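Local structure of lysyl-trna-dependent l-ysyl-phosphatidylgycerol synthase (Bacillus licheniformis, 4V36) at residues 197-202 and 241-246; 160-165 and 189-194. The protein catalyses the tRNA-dependent transfer of lysine to the membrane lipid phosphatidylglycerol, a modification linked to bacterial resistance. One frame throughout, in Å; residues are numbered along the deposited sequence.

Contact 1: 197-202 and 241-246; sequences AVLKSE and FIYLFQ
Strand residues Ala197 and Leu199 face helix residues Leu244 and Tyr243 across a sheet-to-helix gap, with the CA of Ala197 8.3 Å from the CA of Leu244 and the CA of Leu199 9.1 Å from that of Tyr243. The helix, 236-251, is the connecting element of a beta-alpha-beta crossover: it links the adjacent parallel strands 220-228 and 255-261 and packs on one face of the large mixed sheet, in keeping with the acetyltransferase-like (GNAT) fold of this family. Strand 196-200 lies near the edge of the sheet, between strands 149-153 and 206-213, so residues 197-202 and 241-246 meet where the helix reaches beyond the strands it connects. All four touching side chains are buried, and the interaction between them is wholly apolar. Leu199 has CG anti to its own N (chi1 -173°), a setting that carries CD1 to the CD2-CE2 part of the Tyr243 ring, 4.0 Å from CE2 and 4.1 Å from CD2. CD1 is thus almost equally far from the two ends of that bond, approaching the ring obliquely, while the two side chains cross at about a right angle. Phe143 of helix 134-145 touches both and joins the cluster. The second meeting is looser. The CB of Ala197 points at the helix, whereas Leu244 starts off alongside the strand and comes nearer at its end, placing CD2 4.4 Å from the CB of Ala197. Phe150 and Met210, from the two neighbouring strands, each touch both Ala197 and Leu244, tying the pair into the layer between helix and sheet. Beyond the apolar part of its ring, Tyr243 has a polar anchor on helix 134-145: its OH is hydrogen-bonded to OE2 of Glu144.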
# COMPACT_ATOMS: atom_id res chain seq x y z
N ALA A 197 -3.90 -8.62 -12.92
CA ALA A 197 -5.11 -9.43 -12.95
C ALA A 197 -6.26 -8.63 -13.54
O ALA A 197 -6.48 -7.48 -13.15
CB ALA A 197 -5.46 -9.91 -11.55
N VAL A 198 -6.98 -9.22 -14.49
CA VAL A 198 -8.09 -8.54 -15.13
C VAL A 198 -9.39 -9.32 -15.02
O VAL A 198 -9.39 -10.54 -14.87
CB VAL A 198 -7.80 -8.28 -16.63
CG1 VAL A 198 -6.60 -7.35 -16.79
CG2 VAL A 198 -7.57 -9.59 -17.36
N LEU A 199 -10.51 -8.60 -15.08
CA LEU A 199 -11.82 -9.22 -15.12
C LEU A 199 -12.50 -8.88 -16.45
O LEU A 199 -12.75 -7.71 -16.74
CB LEU A 199 -12.69 -8.76 -13.95
CG LEU A 199 -14.02 -9.49 -13.80
CD1 LEU A 199 -13.80 -10.94 -13.39
CD2 LEU A 199 -14.94 -8.78 -12.82
N LYS A 200 -12.78 -9.91 -17.24
CA LYS A 200 -13.38 -9.71 -18.56
C LYS A 200 -14.83 -10.15 -18.59
O LYS A 200 -15.23 -11.06 -17.87
CB LYS A 200 -12.59 -10.46 -19.63
CG LYS A 200 -11.18 -9.95 -19.86
CD LYS A 200 -10.50 -10.73 -20.97
CE LYS A 200 -9.11 -10.21 -21.25
NZ LYS A 200 -8.45 -10.96 -22.35
N SER A 201 -15.63 -9.49 -19.43
CA SER A 201 -17.01 -9.89 -19.65
C SER A 201 -17.07 -11.06 -20.62
O SER A 201 -16.03 -11.60 -21.01
CB SER A 201 -17.83 -8.71 -20.19
OG SER A 201 -17.30 -8.25 -21.42
N GLU A 202 -18.28 -11.46 -21.00
CA GLU A 202 -18.45 -12.54 -21.97
C GLU A 202 -17.88 -12.16 -23.33
O GLU A 202 -17.34 -13.01 -24.05
CB GLU A 202 -19.93 -12.91 -22.11
CG GLU A 202 -20.48 -13.72 -20.95
CD GLU A 202 -21.94 -14.06 -21.14
OE1 GLU A 202 -22.61 -13.37 -21.93
OE2 GLU A 202 -22.41 -15.02 -20.49
N PHE A 241 -12.04 -9.50 -5.06
CA PHE A 241 -11.31 -10.08 -3.93
C PHE A 241 -11.58 -11.57 -3.81
O PHE A 241 -10.70 -12.34 -3.43
CB PHE A 241 -11.68 -9.37 -2.63
CG PHE A 241 -10.95 -8.08 -2.41
CD1 PHE A 241 -9.57 -8.06 -2.29
CD2 PHE A 241 -11.63 -6.88 -2.32
CE1 PHE A 241 -8.89 -6.87 -2.10
CE2 PHE A 241 -10.96 -5.69 -2.12
CZ PHE A 241 -9.59 -5.69 -2.01
N ILE A 242 -12.80 -11.99 -4.15
CA ILE A 242 -13.15 -13.40 -4.15
C ILE A 242 -12.35 -14.15 -5.21
O ILE A 242 -11.78 -15.21 -4.94
CB ILE A 242 -14.66 -13.61 -4.39
CG1 ILE A 242 -15.47 -13.09 -3.20
CG2 ILE A 242 -14.97 -15.09 -4.60
CD1 ILE A 242 -16.96 -13.12 -3.42
N TYR A 243 -12.31 -13.59 -6.42
CA TYR A 243 -11.51 -14.16 -7.50
C TYR A 243 -10.03 -14.14 -7.16
O TYR A 243 -9.30 -15.09 -7.46
CB TYR A 243 -11.76 -13.42 -8.81
CG TYR A 243 -13.07 -13.75 -9.48
CD1 TYR A 243 -13.35 -15.04 -9.91
CD2 TYR A 243 -14.03 -12.76 -9.70
CE1 TYR A 243 -14.55 -15.34 -10.53
CE2 TYR A 243 -15.23 -13.06 -10.32
CZ TYR A 243 -15.48 -14.35 -10.73
OH TYR A 243 -16.68 -14.65 -11.34
N LEU A 244 -9.58 -13.06 -6.53
CA LEU A 244 -8.18 -12.93 -6.12
C LEU A 244 -7.80 -13.98 -5.08
O LEU A 244 -6.74 -14.60 -5.18
CB LEU A 244 -7.91 -11.54 -5.56
CG LEU A 244 -7.60 -10.43 -6.57
CD1 LEU A 244 -7.46 -9.09 -5.87
CD2 LEU A 244 -6.33 -10.77 -7.34
N PHE A 245 -8.66 -14.17 -4.09
CA PHE A 245 -8.40 -15.14 -3.03
C PHE A 245 -8.40 -16.57 -3.57
O PHE A 245 -7.66 -17.42 -3.09
CB PHE A 245 -9.42 -15.00 -1.90
CG PHE A 245 -9.34 -13.69 -1.16
CD1 PHE A 245 -8.27 -12.84 -1.34
CD2 PHE A 245 -10.35 -13.31 -0.29
CE1 PHE A 245 -8.20 -11.63 -0.66
CE2 PHE A 245 -10.29 -12.11 0.39
CZ PHE A 245 -9.21 -11.27 0.20
N GLN A 246 -9.25 -16.82 -4.56
CA GLN A 246 -9.30 -18.12 -5.21
C GLN A 246 -8.01 -18.40 -5.96
O GLN A 246 -7.44 -19.49 -5.87
CB GLN A 246 -10.49 -18.20 -6.17
CG GLN A 246 -10.53 -19.48 -6.99
CD GLN A 246 -11.67 -19.50 -7.98
OE1 GLN A 246 -12.39 -18.51 -8.14
NE2 GLN A 246 -11.85 -20.63 -8.67

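Contact 2: 160-165 and 189-194; sequences EFLNEL and DYLQKA
On the sheet face bearing helix 159-173, that helix packs against a short helix and the turn that follows it, bringing Leu162 against Leu191 and Gln192 and joining the two ends of the connection that supplies Trp172, Lys179 and Gly184 to the lysine amide pocket of this acetyltransferase-like (GNAT) fold. Residues 160-165 belong to the long helix 159-173; residues 189-194 run from the short helix that begins at 188 towards strand 196-200. Leu162 does most of the work, sending its two methyls to different partners. CD2 meets CD1 of Leu191 at 4.5 Å, a loose apolar touch, and Phe186 also packs on Leu191. The other methyl, CD1, lies 3.8 Å from NE2 of Gln192 in a van der Waals contact, the two side chains slanting past each other. Gln192 reaches this place because its chain folds at chi2 (-76°), turning the amide toward the long helix. There OE1 accepts a hydrogen bond from the backbone N of Phe157, just ahead of that helix, and NE2 also has a hydrogen-bond partner beyond the two segments; the amide can therefore lie beside a leucine methyl with its polar needs met. Next to Leu191, Tyr190 is hydrogen-bonded through OH to OD2 of the pocket residue Asp224, which makes Tyr190 a second-shell residue of the site. The turn itself is gripped at one carbonyl: O of Asp189 accepts from N of Gln192 on one face of its plane and, on the opposite face, from NZ of Lys193 at 3.1 Å.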
# COMPACT_ATOMS: atom_id res chain seq x y z
N GLU A 160 -1.55 -2.04 -26.69
CA GLU A 160 -2.97 -2.32 -26.84
C GLU A 160 -3.59 -2.74 -25.52
O GLU A 160 -4.71 -2.35 -25.19
CB GLU A 160 -3.20 -3.40 -27.90
CG GLU A 160 -4.66 -3.77 -28.10
CD GLU A 160 -4.86 -4.79 -29.21
OE1 GLU A 160 -3.88 -5.09 -29.92
OE2 GLU A 160 -6.00 -5.27 -29.38
N PHE A 161 -2.85 -3.54 -24.76
CA PHE A 161 -3.30 -4.00 -23.45
C PHE A 161 -3.34 -2.85 -22.45
O PHE A 161 -4.30 -2.70 -21.69
CB PHE A 161 -2.40 -5.12 -22.94
CG PHE A 161 -2.87 -5.72 -21.64
CD1 PHE A 161 -4.01 -6.50 -21.60
CD2 PHE A 161 -2.15 -5.52 -20.47
CE1 PHE A 161 -4.44 -7.06 -20.41
CE2 PHE A 161 -2.58 -6.08 -19.28
CZ PHE A 161 -3.72 -6.85 -19.25
N LEU A 162 -2.29 -2.03 -22.45
CA LEU A 162 -2.20 -0.89 -21.55
C LEU A 162 -3.27 0.16 -21.86
O LEU A 162 -3.82 0.78 -20.96
CB LEU A 162 -0.81 -0.26 -21.62
CG LEU A 162 0.34 -1.14 -21.13
CD1 LEU A 162 1.67 -0.42 -21.27
CD2 LEU A 162 0.11 -1.57 -19.69
N ASN A 163 -3.56 0.34 -23.15
CA ASN A 163 -4.61 1.26 -23.57
C ASN A 163 -5.97 0.85 -23.00
O ASN A 163 -6.75 1.70 -22.58
CB ASN A 163 -4.69 1.33 -25.09
CG ASN A 163 -3.60 2.18 -25.69
OD1 ASN A 163 -3.00 3.01 -25.01
ND2 ASN A 163 -3.33 1.99 -26.98
N GLU A 164 -6.24 -0.45 -23.00
CA GLU A 164 -7.49 -0.97 -22.47
C GLU A 164 -7.56 -0.79 -20.95
O GLU A 164 -8.64 -0.59 -20.40
CB GLU A 164 -7.66 -2.45 -22.83
CG GLU A 164 -7.79 -2.70 -24.33
CD GLU A 164 -7.79 -4.18 -24.68
OE1 GLU A 164 -7.67 -5.01 -23.76
OE2 GLU A 164 -7.91 -4.50 -25.88
N LEU A 165 -6.41 -0.86 -20.30
CA LEU A 165 -6.34 -0.64 -18.86
C LEU A 165 -6.51 0.84 -18.53
O LEU A 165 -7.12 1.19 -17.52
CB LEU A 165 -5.02 -1.15 -18.29
CG LEU A 165 -4.72 -2.65 -18.44
CD1 LEU A 165 -3.45 -3.00 -17.70
CD2 LEU A 165 -5.88 -3.49 -17.94
N ASP A 189 5.78 2.27 -16.73
CA ASP A 189 6.98 1.65 -16.18
C ASP A 189 6.65 0.81 -14.95
O ASP A 189 7.09 -0.33 -14.82
CB ASP A 189 8.02 2.71 -15.81
CG ASP A 189 8.88 3.12 -16.99
OD1 ASP A 189 9.23 2.24 -17.81
OD2 ASP A 189 9.22 4.32 -17.10
N TYR A 190 5.87 1.40 -14.05
CA TYR A 190 5.46 0.75 -12.81
C TYR A 190 4.63 -0.50 -13.07
O TYR A 190 4.80 -1.52 -12.40
CB TYR A 190 4.68 1.74 -11.94
CG TYR A 190 4.08 1.15 -10.69
CD1 TYR A 190 4.89 0.66 -9.67
CD2 TYR A 190 2.71 1.10 -10.51
CE1 TYR A 190 4.34 0.13 -8.52
CE2 TYR A 190 2.15 0.57 -9.36
CZ TYR A 190 2.97 0.08 -8.37
OH TYR A 190 2.42 -0.45 -7.22
N LEU A 191 3.74 -0.42 -14.06
CA LEU A 191 2.83 -1.52 -14.36
C LEU A 191 3.54 -2.72 -15.00
O LEU A 191 3.01 -3.83 -14.99
CB LEU A 191 1.71 -1.03 -15.28
CG LEU A 191 0.71 -0.06 -14.65
CD1 LEU A 191 -0.35 0.36 -15.66
CD2 LEU A 191 0.07 -0.69 -13.42
N GLN A 192 4.73 -2.49 -15.55
CA GLN A 192 5.50 -3.57 -16.17
C GLN A 192 6.25 -4.40 -15.13
O GLN A 192 6.83 -5.43 -15.45
CB GLN A 192 6.49 -3.00 -17.19
CG GLN A 192 5.86 -2.29 -18.38
CD GLN A 192 5.28 -3.25 -19.40
OE1 GLN A 192 5.41 -4.47 -19.28
NE2 GLN A 192 4.64 -2.70 -20.42
N LYS A 193 6.22 -3.95 -13.88
CA LYS A 193 7.03 -4.55 -12.83
C LYS A 193 6.34 -5.69 -12.09
O LYS A 193 6.93 -6.33 -11.22
CB LYS A 193 7.45 -3.48 -11.81
CG LYS A 193 8.31 -2.37 -12.38
CD LYS A 193 9.70 -2.88 -12.74
CE LYS A 193 10.58 -1.76 -13.25
NZ LYS A 193 10.07 -1.18 -14.52
N ALA A 194 5.08 -5.96 -12.44
CA ALA A 194 4.30 -6.95 -11.71
C ALA A 194 3.17 -7.52 -12.56
O ALA A 194 2.75 -6.90 -13.54
CB ALA A 194 3.73 -6.32 -10.44

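The two contacts lie on opposite faces of the same sheet, their centres about 17 Å apart; strand 196-200 belongs to contact 1 and through Val198 also meets contact 2 on the other face. Contact 1 joins this strand to crossover helix 236-251; contact 2 packs helix 159-173 against a short helix and the turn after it, and its second segment leads into the strand. Val198 is the bridge: its CG1 lies 3.8 Å from CZ of Phe161 and 4.1 Å from CD2 of Leu165. Both are buried. Contact 1 is all apolar apart from the hydroxyl of its tyrosine; contact 2, with partly exposed Gln192 among its three touching residues, mixes leucine packing with an amide.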